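Local structure of Slr1438 protein (Synechocystis sp., 3K25) at residues F159-H164 against E235-L240; G33-W38 against G62-L67; L12-E17 against A110-R115. The protein is of unknown function but probably binds a carbohydrate and may act as a sugar isomerase of the aldose 1-epimerase kind. All coordinates share one frame; numbering follows the deposited sequence.

Contacts 1 and 2 are buried near the centre of the molecule, whereas contact 3 is only partly buried and sits farther out. Contacts 1 and 2 share a sheet: strand 66-67 runs beside strand 157-168, with probable hydrogen bonds between Gly-162 O and Leu-67 N and between His-164 N and Pro-65 O. Contacts 2 and 3 both draw on the four-stranded sheet that holds strands 14-18 and 34-40, and they touch where Leu-114 CD1 packs on Gly-33 CA. Their chemistry differs: aromatic and leucine packing around a buried hydroxyl in contact 1, backbone groups joined directly and through water in contact 2, mainly apolar side-chain packing with no hydrogen bond across in contact 3.

Contact 1 (F159-H164 against E235-L240)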
ATOM      1  N   PHE A 159     -14.443   7.486   2.370  1.00 30.13           N
ATOM      2  CA  PHE A 159     -13.462   6.524   1.886  1.00 28.28           C
ATOM      3  C   PHE A 159     -12.244   6.386   2.788  1.00 26.80           C
ATOM      4  O   PHE A 159     -12.017   7.171   3.704  1.00 28.19           O
ATOM      5  CB  PHE A 159     -12.973   6.906   0.482  1.00 24.53           C
ATOM      6  CG  PHE A 159     -11.898   7.949   0.490  1.00 23.43           C
ATOM      7  CD1 PHE A 159     -12.221   9.304   0.605  1.00 23.69           C
ATOM      8  CD2 PHE A 159     -10.546   7.574   0.461  1.00 19.52           C
ATOM      9  CE1 PHE A 159     -11.213  10.277   0.693  1.00 20.99           C
ATOM     10  CE2 PHE A 159      -9.527   8.535   0.552  1.00 17.18           C
ATOM     11  CZ  PHE A 159      -9.859   9.892   0.669  1.00 20.29           C
ATOM     12  N   SER A 160     -11.471   5.354   2.496  1.00 25.76           N
ATOM     13  CA  SER A 160     -10.230   5.069   3.184  1.00 25.84           C
ATOM     14  C   SER A 160      -9.243   4.699   2.093  1.00 24.96           C
ATOM     15  O   SER A 160      -9.610   4.072   1.094  1.00 26.90           O
ATOM     16  CB  SER A 160     -10.389   3.907   4.166  1.00 27.51           C
ATOM     17  OG  SER A 160     -10.554   4.388   5.487  1.00 29.91           O
ATOM     18  N   LEU A 161      -7.995   5.116   2.274  1.00 25.76           N
ATOM     19  CA  LEU A 161      -6.948   4.821   1.316  1.00 22.03           C
ATOM     20  C   LEU A 161      -5.705   4.360   2.063  1.00 22.63           C
ATOM     21  O   LEU A 161      -5.322   4.952   3.072  1.00 23.12           O
ATOM     22  CB  LEU A 161      -6.626   6.062   0.468  1.00 18.49           C
ATOM     23  CG  LEU A 161      -5.458   5.872  -0.512  1.00 17.92           C
ATOM     24  CD1 LEU A 161      -5.685   4.606  -1.353  1.00 12.66           C
ATOM     25  CD2 LEU A 161      -5.308   7.092  -1.396  1.00 17.07           C
ATOM     26  N   GLY A 162      -5.078   3.298   1.572  1.00 26.60           N
ATOM     27  CA  GLY A 162      -3.882   2.807   2.228  1.00 26.18           C
ATOM     28  C   GLY A 162      -2.866   2.173   1.299  1.00 26.06           C
ATOM     29  O   GLY A 162      -3.192   1.702   0.204  1.00 26.50           O
ATOM     30  N   PHE A 163      -1.614   2.171   1.732  1.00 23.39           N
ATOM     31  CA  PHE A 163      -0.541   1.570   0.954  1.00 24.37           C
ATOM     32  C   PHE A 163       0.010   0.480   1.848  1.00 26.66           C
ATOM     33  O   PHE A 163       0.238   0.695   3.043  1.00 31.19           O
ATOM     34  CB  PHE A 163       0.511   2.620   0.583  1.00 25.37           C
ATOM     35  CG  PHE A 163       0.027   3.608  -0.458  1.00 25.78           C
ATOM     36  CD1 PHE A 163       0.211   3.358  -1.814  1.00 25.63           C
ATOM     37  CD2 PHE A 163      -0.667   4.756  -0.081  1.00 24.80           C
ATOM     38  CE1 PHE A 163      -0.288   4.239  -2.784  1.00 26.31           C
ATOM     39  CE2 PHE A 163      -1.172   5.643  -1.036  1.00 25.02           C
ATOM     40  CZ  PHE A 163      -0.982   5.382  -2.392  1.00 25.29           C
ATOM     41  N   HIS A 164       0.212  -0.690   1.256  1.00 18.88           N
ATOM     42  CA  HIS A 164       0.646  -1.873   1.977  1.00 19.10           C
ATOM     43  C   HIS A 164       2.039  -2.357   1.548  1.00 22.01           C
ATOM     44  O   HIS A 164       2.215  -3.522   1.178  1.00 26.35           O
ATOM     45  CB  HIS A 164      -0.429  -2.940   1.717  1.00 17.63           C
ATOM     46  CG  HIS A 164      -0.296  -4.177   2.539  1.00 20.07           C
ATOM     47  ND1 HIS A 164      -1.389  -4.821   3.075  1.00 20.44           N
ATOM     48  CD2 HIS A 164       0.780  -4.938   2.850  1.00 19.14           C
ATOM     49  CE1 HIS A 164      -0.994  -5.929   3.678  1.00 24.16           C
ATOM     50  NE2 HIS A 164       0.319  -6.023   3.556  1.00 24.38           N
ATOM     51  N   GLU A 235      -0.985  14.519   5.500  1.00 42.94           N
ATOM     52  CA  GLU A 235      -1.948  14.401   6.590  1.00 43.72           C
ATOM     53  C   GLU A 235      -3.190  13.528   6.417  1.00 41.25           C
ATOM     54  O   GLU A 235      -3.948  13.351   7.369  1.00 42.88           O
ATOM     55  CB  GLU A 235      -2.368  15.790   7.071  1.00 48.77           C
ATOM     56  CG  GLU A 235      -3.060  16.654   6.049  1.00 57.24           C
ATOM     57  CD  GLU A 235      -3.215  18.087   6.542  1.00 64.33           C
ATOM     58  OE1 GLU A 235      -3.738  18.932   5.779  1.00 67.20           O
ATOM     59  OE2 GLU A 235      -2.811  18.370   7.695  1.00 67.15           O
ATOM     60  N   LEU A 236      -3.408  12.983   5.226  1.00 31.51           N
ATOM     61  CA  LEU A 236      -4.560  12.112   5.005  1.00 28.68           C
ATOM     62  C   LEU A 236      -4.355  10.814   5.800  1.00 27.76           C
ATOM     63  O   LEU A 236      -5.315  10.141   6.175  1.00 27.78           O
ATOM     64  CB  LEU A 236      -4.700  11.773   3.514  1.00 25.92           C
ATOM     65  CG  LEU A 236      -5.716  10.675   3.147  1.00 24.96           C
ATOM     66  CD1 LEU A 236      -7.129  11.218   3.331  1.00 25.06           C
ATOM     67  CD2 LEU A 236      -5.510  10.181   1.706  1.00 21.36           C
ATOM     68  N   TYR A 237      -3.095  10.481   6.073  1.00 22.51           N
ATOM     69  CA  TYR A 237      -2.788   9.251   6.782  1.00 23.39           C
ATOM     70  C   TYR A 237      -2.589   9.437   8.271  1.00 25.98           C
ATOM     71  O   TYR A 237      -1.639  10.090   8.706  1.00 27.14           O
ATOM     72  CB  TYR A 237      -1.563   8.605   6.147  1.00 21.47           C
ATOM     73  CG  TYR A 237      -1.759   8.428   4.668  1.00 21.93           C
ATOM     74  CD1 TYR A 237      -1.362   9.425   3.768  1.00 20.28           C
ATOM     75  CD2 TYR A 237      -2.431   7.305   4.164  1.00 22.11           C
ATOM     76  CE1 TYR A 237      -1.636   9.306   2.394  1.00 21.23           C
ATOM     77  CE2 TYR A 237      -2.711   7.180   2.800  1.00 19.54           C
ATOM     78  CZ  TYR A 237      -2.315   8.181   1.923  1.00 20.20           C
ATOM     79  OH  TYR A 237      -2.616   8.072   0.579  1.00 22.77           O
ATOM     80  N   GLN A 238      -3.481   8.825   9.050  1.00 42.03           N
ATOM     81  CA  GLN A 238      -3.451   8.943  10.504  1.00 43.01           C
ATOM     82  C   GLN A 238      -3.158   7.648  11.237  1.00 43.71           C
ATOM     83  O   GLN A 238      -2.985   7.652  12.455  1.00 44.47           O
ATOM     84  CB  GLN A 238      -4.785   9.513  10.966  1.00 45.74           C
ATOM     85  CG  GLN A 238      -5.167  10.755  10.177  1.00 46.55           C
ATOM     86  CD  GLN A 238      -6.640  11.065  10.254  1.00 48.29           C
ATOM     87  OE1 GLN A 238      -7.130  11.540  11.275  1.00 49.60           O
ATOM     88  NE2 GLN A 238      -7.363  10.783   9.170  1.00 48.50           N
ATOM     89  N   THR A 239      -3.092   6.547  10.492  1.00 25.49           N
ATOM     90  CA  THR A 239      -2.823   5.237  11.081  1.00 27.27           C
ATOM     91  C   THR A 239      -1.622   4.512  10.476  1.00 26.90           C
ATOM     92  O   THR A 239      -1.370   4.586   9.272  1.00 25.40           O
ATOM     93  CB  THR A 239      -4.054   4.317  10.970  1.00 27.25           C
ATOM     94  OG1 THR A 239      -5.009   4.671  11.983  1.00 27.69           O
ATOM     95  CG2 THR A 239      -3.651   2.859  11.143  1.00 29.75           C
ATOM     96  N   LEU A 240      -0.896   3.797  11.329  1.00 24.75           N
ATOM     97  CA  LEU A 240       0.273   3.055  10.902  1.00 27.28           C
ATOM     98  C   LEU A 240       0.087   1.584  11.243  1.00 31.03           C
ATOM     99  O   LEU A 240      -0.164   1.230  12.401  1.00 33.65           O
ATOM    100  CB  LEU A 240       1.504   3.607  11.602  1.00 29.36           C
ATOM    101  CG  LEU A 240       2.732   3.928  10.752  1.00 29.39           C
ATOM    102  CD1 LEU A 240       2.376   4.212   9.288  1.00 26.36           C
ATOM    103  CD2 LEU A 240       3.402   5.145  11.397  1.00 28.23           C
TER
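Tyr-237 carries this contact, and its hydroxyl does much of the touching. The OH lies in the plane of the Phe-163 ring, at its edge, 3.3 Å from Phe-163 CE2. The same Tyr-237 OH meets Leu-161 CD2 at 3.5 Å. At the ring carbon Tyr-237 CE2, Leu-161 O approaches the edge near the ring plane at 3.4 Å. The tyrosine crosses both Leu-161 and Phe-163 obliquely. Leu-236 adds a second, apolar patch: its CD1 reaches tip to tip toward Phe-159 CZ at 4.0 Å, and its CD2 lies 4.4 Å from Leu-161 CD2.

The torsions explain how these groups arrive. Tyr-237 CG is anti to its own carbonyl carbon (chi1 -54°), which swings the ring toward 159-164, while Leu-161 CG is anti to its backbone N (chi1 176°). No hydrogen bond joins the two segments, but the buried Tyr-237 OH is satisfied by Gln-147 OE1, and that bond helps fix where the hydroxyl sits. A phenylalanine here would lack the hydroxyl and its bond to Gln-147 OE1, which would probably leave that oxygen less well satisfied and loosen the packing on Phe-163 and Leu-161.

Farther out, strand 142-151 lies against Phe-159, Leu-161 and Phe-163, and strand 276-287 packs on Leu-236, Tyr-237 and Phe-163. Backbone bonds from Leu-161 to Ser-257 and from Phe-163 to Pro-255 hold the first segment within its sheet. The second segment runs from the link after strand 227-233 into strand 239-245, where Gln-238 and Thr-239 both face Trp-256 in a classic beta bulge. The packed side chains lie between two large antiparallel sheets, consistent with the beta-sandwich of the galactose mutarotase-like fold.

Contact 2 (G33-W38 against G62-L67); sequences GLVTEW and GGIPIL
This is a buried antiparallel approach of two backbones, made of one direct hydrogen bond and one water bridge, where strand 34-40 of the four-stranded sheet meets the loop that leads into strand 66-67. The touching parts run 163° apart. The direct bond goes from Ile-64 N to Val-35 O at 2.9 Å, and the donor approaches nearly along the C=O axis, although the N-H is bent from the straight line at 146°.

On the other side of the same pair, a water joins Val-35 N to Ile-64 O, two atoms too far apart for a direct bond. It accepts from Val-35 N at 2.8 Å and donates to Gly-33 O and to Ile-64 O, the latter at 2.9 Å. One molecule thereby serves three backbone groups in a buried place.

Side chains close the contact around this polar line. Val-35 and Ile-64 lie side by side and point the same way, with Val-35 CG1 3.7 Å from Ile-64 CD1. Leu-34, its CG anti to the backbone N, brings CD1 across the Ile-64 to Pro-65 peptide, 3.4 Å from Ile-64 C and 4.0 Å from Pro-65 CD. Gly-63 suits its place: any side chain there would point into Val-35 O, and its positive phi of 68° also favours glycine.

Around the contact, segment 33-38 pairs with strand 23-28, where Thr-36 and Glu-37 both face Ser-26 in a classic beta bulge and Thr-36 OG1 is bonded to Ser-26 O. Strand 130-139 packs on Val-35 and Ile-66 through Tyr-136, while strand 157-168 lies against Ile-64, Pro-65 and Ile-66.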
ATOM      1  N   GLY A  33      -2.460  -1.273 -10.389  1.00 20.50           N
ATOM      2  CA  GLY A  33      -1.515  -0.158 -10.379  1.00 20.61           C
ATOM      3  C   GLY A  33      -0.440  -0.442  -9.346  1.00 20.19           C
ATOM      4  O   GLY A  33       0.007   0.436  -8.611  1.00 21.72           O
ATOM      5  N   LEU A  34      -0.024  -1.701  -9.323  1.00 19.46           N
ATOM      6  CA  LEU A  34       0.936  -2.225  -8.377  1.00 21.50           C
ATOM      7  C   LEU A  34       2.427  -2.134  -8.677  1.00 25.36           C
ATOM      8  O   LEU A  34       2.886  -2.521  -9.756  1.00 27.75           O
ATOM      9  CB  LEU A  34       0.591  -3.703  -8.107  1.00 20.97           C
ATOM     10  CG  LEU A  34       1.533  -4.533  -7.225  1.00 22.08           C
ATOM     11  CD1 LEU A  34       1.444  -4.032  -5.782  1.00 21.19           C
ATOM     12  CD2 LEU A  34       1.168  -6.008  -7.299  1.00 18.26           C
ATOM     13  N   VAL A  35       3.169  -1.621  -7.693  1.00 19.65           N
ATOM     14  CA  VAL A  35       4.630  -1.550  -7.731  1.00 19.43           C
ATOM     15  C   VAL A  35       4.967  -2.950  -7.204  1.00 22.70           C
ATOM     16  O   VAL A  35       4.593  -3.292  -6.083  1.00 22.10           O
ATOM     17  CB  VAL A  35       5.199  -0.518  -6.712  1.00 18.22           C
ATOM     18  CG1 VAL A  35       6.697  -0.729  -6.532  1.00 22.35           C
ATOM     19  CG2 VAL A  35       4.938   0.881  -7.186  1.00 17.85           C
ATOM     20  N   THR A  36       5.649  -3.767  -7.988  1.00 21.59           N
ATOM     21  CA  THR A  36       5.952  -5.110  -7.522  1.00 24.56           C
ATOM     22  C   THR A  36       7.340  -5.222  -6.926  1.00 29.68           C
ATOM     23  O   THR A  36       7.502  -5.733  -5.823  1.00 32.74           O
ATOM     24  CB  THR A  36       5.843  -6.110  -8.657  1.00 24.39           C
ATOM     25  OG1 THR A  36       6.728  -5.712  -9.711  1.00 26.82           O
ATOM     26  CG2 THR A  36       4.431  -6.143  -9.196  1.00 20.63           C
ATOM     27  N   GLU A  37       8.341  -4.745  -7.660  1.00 30.00           N
ATOM     28  CA  GLU A  37       9.723  -4.822  -7.188  1.00 33.51           C
ATOM     29  C   GLU A  37      10.444  -3.494  -7.318  1.00 34.55           C
ATOM     30  O   GLU A  37      10.133  -2.695  -8.196  1.00 33.26           O
ATOM     31  CB  GLU A  37      10.490  -5.894  -7.970  1.00 37.74           C
ATOM     32  CG  GLU A  37       9.760  -7.220  -8.083  1.00 40.11           C
ATOM     33  CD  GLU A  37      10.649  -8.351  -8.574  1.00 43.45           C
ATOM     34  OE1 GLU A  37      11.525  -8.113  -9.436  1.00 50.09           O
ATOM     35  OE2 GLU A  37      10.461  -9.490  -8.105  1.00 43.35           O
ATOM     36  N   TRP A  38      11.413  -3.270  -6.439  1.00 32.04           N
ATOM     37  CA  TRP A  38      12.198  -2.036  -6.440  1.00 34.39           C
ATOM     38  C   TRP A  38      13.618  -2.333  -5.970  1.00 41.62           C
ATOM     39  O   TRP A  38      13.804  -2.957  -4.929  1.00 44.26           O
ATOM     40  CB  TRP A  38      11.527  -1.014  -5.516  1.00 30.43           C
ATOM     41  CG  TRP A  38      12.301   0.254  -5.259  1.00 29.44           C
ATOM     42  CD1 TRP A  38      13.281   0.800  -6.039  1.00 31.26           C
ATOM     43  CD2 TRP A  38      12.102   1.168  -4.166  1.00 28.14           C
ATOM     44  NE1 TRP A  38      13.702   1.999  -5.504  1.00 31.73           N
ATOM     45  CE2 TRP A  38      12.997   2.249  -4.356  1.00 29.14           C
ATOM     46  CE3 TRP A  38      11.253   1.179  -3.049  1.00 28.18           C
ATOM     47  CZ2 TRP A  38      13.068   3.332  -3.471  1.00 29.19           C
ATOM     48  CZ3 TRP A  38      11.321   2.260  -2.166  1.00 27.63           C
ATOM     49  CH2 TRP A  38      12.227   3.323  -2.385  1.00 27.97           C
ATOM     50  N   GLY A  62       3.554  -9.019  -1.503  1.00 24.59           N
ATOM     51  CA  GLY A  62       4.805  -8.350  -1.776  1.00 24.04           C
ATOM     52  C   GLY A  62       4.480  -7.085  -2.527  1.00 20.46           C
ATOM     53  O   GLY A  62       3.315  -6.818  -2.792  1.00 18.09           O
ATOM     54  N   GLY A  63       5.493  -6.305  -2.875  1.00 29.09           N
ATOM     55  CA  GLY A  63       5.226  -5.077  -3.590  1.00 25.97           C
ATOM     56  C   GLY A  63       4.496  -4.062  -2.726  1.00 23.87           C
ATOM     57  O   GLY A  63       4.619  -4.069  -1.492  1.00 26.43           O
ATOM     58  N   ILE A  64       3.720  -3.195  -3.371  1.00 22.67           N
ATOM     59  CA  ILE A  64       2.996  -2.163  -2.655  1.00 21.33           C
ATOM     60  C   ILE A  64       1.511  -2.116  -3.016  1.00 16.96           C
ATOM     61  O   ILE A  64       1.068  -1.278  -3.811  1.00 17.90           O
ATOM     62  CB  ILE A  64       3.640  -0.795  -2.911  1.00 20.35           C
ATOM     63  CG1 ILE A  64       5.149  -0.894  -2.687  1.00 25.10           C
ATOM     64  CG2 ILE A  64       3.064   0.236  -1.948  1.00 18.61           C
ATOM     65  CD1 ILE A  64       5.903   0.354  -3.050  1.00 28.64           C
ATOM     66  N   PRO A  65       0.721  -3.041  -2.453  1.00 15.58           N
ATOM     67  CA  PRO A  65      -0.717  -3.058  -2.742  1.00 16.84           C
ATOM     68  C   PRO A  65      -1.437  -1.788  -2.253  1.00 14.33           C
ATOM     69  O   PRO A  65      -1.054  -1.165  -1.252  1.00 15.46           O
ATOM     70  CB  PRO A  65      -1.192  -4.323  -2.028  1.00 16.81           C
ATOM     71  CG  PRO A  65       0.020  -5.243  -2.151  1.00 16.26           C
ATOM     72  CD  PRO A  65       1.139  -4.290  -1.786  1.00 18.25           C
ATOM     73  N   ILE A  66      -2.476  -1.412  -2.990  1.00 24.22           N
ATOM     74  CA  ILE A  66      -3.273  -0.229  -2.696  1.00 25.04           C
ATOM     75  C   ILE A  66      -4.585  -0.639  -2.047  1.00 25.39           C
ATOM     76  O   ILE A  66      -5.272  -1.537  -2.544  1.00 27.70           O
ATOM     77  CB  ILE A  66      -3.561   0.532  -4.003  1.00 23.89           C
ATOM     78  CG1 ILE A  66      -2.233   0.961  -4.628  1.00 24.96           C
ATOM     79  CG2 ILE A  66      -4.476   1.724  -3.747  1.00 22.77           C
ATOM     80  CD1 ILE A  66      -2.372   1.524  -6.016  1.00 29.26           C
ATOM     81  N   LEU A  67      -4.934   0.026  -0.945  1.00 19.93           N
ATOM     82  CA  LEU A  67      -6.174  -0.273  -0.219  1.00 20.40           C
ATOM     83  C   LEU A  67      -7.208   0.848  -0.408  1.00 20.12           C
ATOM     84  O   LEU A  67      -7.029   1.969   0.105  1.00 20.65           O
ATOM     85  CB  LEU A  67      -5.869  -0.465   1.276  1.00 18.65           C
ATOM     86  CG  LEU A  67      -4.547  -1.183   1.621  1.00 17.62           C
ATOM     87  CD1 LEU A  67      -4.394  -1.240   3.132  1.00 21.09           C
ATOM     88  CD2 LEU A  67      -4.506  -2.581   1.022  1.00 20.62           C
TER
HETATM   89  O   HOH W   1       1.865   0.278  -6.137  1.00 18.83           O

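Contact 3 (L12-E17 against A110-R115); sequences LTYHLE and ARLDLR
Leu-112, Leu-16 and Ala-110 bury most of the surface here, where strand 14-17 passes strand 110-115 with axes 6.9 Å apart at closest and directions 148° apart. Leu-16 sits over Ala-110: its CD2 lies 3.8 Å from Ala-110 CB and 3.5 Å from Ala-110 O, while Leu-16 CB comes within 3.9 Å of that same methyl. The torsion that sets CG anti to the carbonyl carbon (chi1 -80°) places the leucine there. Ala-110 has just one side-chain carbon to offer, and Leu-16 meets it with CB, CG and CD2.

Leu-112 holds the other end. Its CG is anti to the backbone N, and its CD2 methyl meets the Tyr-14 ring, 3.5 Å from Tyr-14 CD2 and 3.8 Å from Tyr-14 CE2, the two side chains crossing at about a right angle. Its CB stands 4.4 Å from Leu-16 CD2, so the three aliphatic residues form one continuous patch.

The opposite face of strand 110-115 is polar. Arg-111 grips Asp-113 side-on, NE to OD1 and NH2 to OD2, and Ser-135 OG adds a bond to OD1. Backbone pairing keeps each strand in its own sheet, Leu-16 with Leu-25 and Leu-112 with Tyr-136.

No hydrogen bond or salt bridge crosses between segments 12-17 and 110-115, which meet through mainly apolar side-chain packing. Charges pair elsewhere, Glu-17 with Arg-24 and Arg-111 with Asp-113, so this contact holds by shape and the burial of methyls, not by directed polar bonds.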
ATOM      1  N   LEU A  12       1.724  -6.867 -18.656  1.00 24.96           N
ATOM      2  CA  LEU A  12       2.372  -5.683 -19.178  1.00 26.21           C
ATOM      3  C   LEU A  12       3.025  -4.985 -17.985  1.00 29.73           C
ATOM      4  O   LEU A  12       2.357  -4.479 -17.070  1.00 31.50           O
ATOM      5  CB  LEU A  12       1.350  -4.779 -19.856  1.00 24.67           C
ATOM      6  CG  LEU A  12       2.029  -3.716 -20.717  1.00 25.78           C
ATOM      7  CD1 LEU A  12       1.314  -3.616 -22.057  1.00 25.77           C
ATOM      8  CD2 LEU A  12       2.054  -2.397 -19.984  1.00 22.55           C
ATOM      9  N   THR A  13       4.351  -4.972 -18.011  1.00 23.24           N
ATOM     10  CA  THR A  13       5.133  -4.400 -16.931  1.00 21.55           C
ATOM     11  C   THR A  13       5.938  -3.184 -17.346  1.00 24.95           C
ATOM     12  O   THR A  13       6.626  -3.194 -18.373  1.00 27.06           O
ATOM     13  CB  THR A  13       6.092  -5.461 -16.390  1.00 21.53           C
ATOM     14  OG1 THR A  13       5.336  -6.634 -16.066  1.00 16.60           O
ATOM     15  CG2 THR A  13       6.832  -4.957 -15.165  1.00 23.32           C
ATOM     16  N   TYR A  14       5.846  -2.134 -16.538  1.00 28.38           N
ATOM     17  CA  TYR A  14       6.596  -0.914 -16.786  1.00 29.66           C
ATOM     18  C   TYR A  14       7.853  -0.967 -15.943  1.00 32.77           C
ATOM     19  O   TYR A  14       7.844  -1.511 -14.842  1.00 36.17           O
ATOM     20  CB  TYR A  14       5.758   0.321 -16.444  1.00 26.71           C
ATOM     21  CG  TYR A  14       5.012   0.849 -17.652  1.00 25.23           C
ATOM     22  CD1 TYR A  14       3.857   0.220 -18.123  1.00 23.47           C
ATOM     23  CD2 TYR A  14       5.517   1.927 -18.381  1.00 28.11           C
ATOM     24  CE1 TYR A  14       3.233   0.653 -19.299  1.00 24.36           C
ATOM     25  CE2 TYR A  14       4.908   2.365 -19.547  1.00 30.12           C
ATOM     26  CZ  TYR A  14       3.771   1.728 -20.006  1.00 30.36           C
ATOM     27  OH  TYR A  14       3.190   2.164 -21.173  1.00 33.99           O
ATOM     28  N   HIS A  15       8.940  -0.425 -16.479  1.00 27.25           N
ATOM     29  CA  HIS A  15      10.226  -0.408 -15.780  1.00 28.52           C
ATOM     30  C   HIS A  15      10.718   1.018 -15.610  1.00 30.98           C
ATOM     31  O   HIS A  15      10.851   1.763 -16.579  1.00 30.15           O
ATOM     32  CB  HIS A  15      11.258  -1.211 -16.565  1.00 27.32           C
ATOM     33  CG  HIS A  15      10.964  -2.672 -16.618  1.00 24.40           C
ATOM     34  ND1 HIS A  15      11.290  -3.530 -15.591  1.00 25.81           N
ATOM     35  CD2 HIS A  15      10.360  -3.429 -17.565  1.00 20.62           C
ATOM     36  CE1 HIS A  15      10.900  -4.757 -15.902  1.00 23.93           C
ATOM     37  NE2 HIS A  15      10.332  -4.722 -17.095  1.00 24.25           N
ATOM     38  N   LEU A  16      10.978   1.400 -14.367  1.00 29.00           N
ATOM     39  CA  LEU A  16      11.449   2.750 -14.084  1.00 32.96           C
ATOM     40  C   LEU A  16      12.884   2.715 -13.577  1.00 38.65           C
ATOM     41  O   LEU A  16      13.286   1.766 -12.893  1.00 39.33           O
ATOM     42  CB  LEU A  16      10.541   3.434 -13.053  1.00 26.81           C
ATOM     43  CG  LEU A  16       9.227   4.034 -13.566  1.00 21.50           C
ATOM     44  CD1 LEU A  16       8.252   2.919 -13.959  1.00 19.00           C
ATOM     45  CD2 LEU A  16       8.617   4.924 -12.480  1.00 20.21           C
ATOM     46  N   GLU A  17      13.655   3.749 -13.919  1.00 27.83           N
ATOM     47  CA  GLU A  17      15.038   3.807 -13.480  1.00 36.37           C
ATOM     48  C   GLU A  17      15.731   5.165 -13.485  1.00 41.91           C
ATOM     49  O   GLU A  17      15.335   6.100 -14.195  1.00 38.95           O
ATOM     50  CB  GLU A  17      15.884   2.823 -14.303  1.00 40.31           C
ATOM     51  CG  GLU A  17      17.159   3.419 -14.872  1.00 48.18           C
ATOM     52  CD  GLU A  17      17.988   2.418 -15.635  1.00 53.83           C
ATOM     53  OE1 GLU A  17      18.545   1.503 -15.001  1.00 55.72           O
ATOM     54  OE2 GLU A  17      18.079   2.545 -16.873  1.00 57.07           O
ATOM     55  N   ALA A 110      11.786   9.523 -12.818  1.00 40.37           N
ATOM     56  CA  ALA A 110      11.087   8.537 -13.640  1.00 33.41           C
ATOM     57  C   ALA A 110       9.665   8.651 -13.116  1.00 26.47           C
ATOM     58  O   ALA A 110       9.403   8.344 -11.957  1.00 23.58           O
ATOM     59  CB  ALA A 110      11.636   7.128 -13.391  1.00 32.19           C
ATOM     60  N   ARG A 111       8.743   9.106 -13.950  1.00 38.42           N
ATOM     61  CA  ARG A 111       7.377   9.275 -13.482  1.00 34.09           C
ATOM     62  C   ARG A 111       6.298   8.624 -14.332  1.00 31.64           C
ATOM     63  O   ARG A 111       6.159   8.921 -15.524  1.00 31.91           O
ATOM     64  CB  ARG A 111       7.087  10.766 -13.329  1.00 35.86           C
ATOM     65  CG  ARG A 111       5.638  11.096 -13.144  1.00 32.92           C
ATOM     66  CD  ARG A 111       5.475  12.553 -12.818  1.00 34.48           C
ATOM     67  NE  ARG A 111       4.079  12.971 -12.889  1.00 35.46           N
ATOM     68  CZ  ARG A 111       3.636  14.127 -12.415  1.00 36.07           C
ATOM     69  NH1 ARG A 111       4.480  14.967 -11.831  1.00 38.73           N
ATOM     70  NH2 ARG A 111       2.356  14.446 -12.540  1.00 34.10           N
ATOM     71  N   LEU A 112       5.528   7.746 -13.701  1.00 31.69           N
ATOM     72  CA  LEU A 112       4.443   7.052 -14.384  1.00 29.02           C
ATOM     73  C   LEU A 112       3.103   7.436 -13.740  1.00 27.00           C
ATOM     74  O   LEU A 112       2.945   7.349 -12.522  1.00 26.04           O
ATOM     75  CB  LEU A 112       4.658   5.535 -14.307  1.00 25.40           C
ATOM     76  CG  LEU A 112       4.087   4.674 -15.441  1.00 23.27           C
ATOM     77  CD1 LEU A 112       2.664   5.066 -15.729  1.00 23.70           C
ATOM     78  CD2 LEU A 112       4.912   4.875 -16.683  1.00 28.60           C
ATOM     79  N   ASP A 113       2.150   7.865 -14.563  1.00 26.51           N
ATOM     80  CA  ASP A 113       0.834   8.271 -14.077  1.00 26.97           C
ATOM     81  C   ASP A 113      -0.287   7.292 -14.447  1.00 26.13           C
ATOM     82  O   ASP A 113      -0.575   7.069 -15.620  1.00 28.46           O
ATOM     83  CB  ASP A 113       0.518   9.674 -14.589  1.00 27.81           C
ATOM     84  CG  ASP A 113       1.316  10.733 -13.868  1.00 30.04           C
ATOM     85  OD1 ASP A 113       2.272  10.362 -13.155  1.00 32.26           O
ATOM     86  OD2 ASP A 113       0.996  11.928 -14.011  1.00 30.68           O
ATOM     87  N   LEU A 114      -0.920   6.725 -13.423  1.00 29.61           N
ATOM     88  CA  LEU A 114      -1.980   5.741 -13.606  1.00 27.08           C
ATOM     89  C   LEU A 114      -3.351   6.213 -13.159  1.00 28.20           C
ATOM     90  O   LEU A 114      -3.482   7.039 -12.252  1.00 27.96           O
ATOM     91  CB  LEU A 114      -1.633   4.469 -12.842  1.00 24.89           C
ATOM     92  CG  LEU A 114      -0.248   3.894 -13.116  1.00 25.96           C
ATOM     93  CD1 LEU A 114      -0.084   2.603 -12.328  1.00 26.54           C
ATOM     94  CD2 LEU A 114      -0.086   3.633 -14.611  1.00 25.94           C
ATOM     95  N   ARG A 115      -4.380   5.644 -13.776  1.00 32.08           N
ATOM     96  CA  ARG A 115      -5.747   6.018 -13.459  1.00 30.40           C
ATOM     97  C   ARG A 115      -6.678   4.842 -13.213  1.00 28.54           C
ATOM     98  O   ARG A 115      -6.680   3.844 -13.955  1.00 29.45           O
ATOM     99  CB  ARG A 115      -6.316   6.879 -14.584  1.00 33.75           C
ATOM    100  CG  ARG A 115      -7.831   7.010 -14.590  1.00 32.43           C
ATOM    101  CD  ARG A 115      -8.266   7.885 -15.761  1.00 36.65           C
ATOM    102  NE  ARG A 115      -9.703   8.137 -15.765  1.00 38.75           N
ATOM    103  CZ  ARG A 115     -10.597   7.373 -16.379  1.00 38.61           C
ATOM    104  NH1 ARG A 115     -10.209   6.297 -17.058  1.00 32.09           N
ATOM    105  NH2 ARG A 115     -11.882   7.687 -16.307  1.00 41.24           N
TER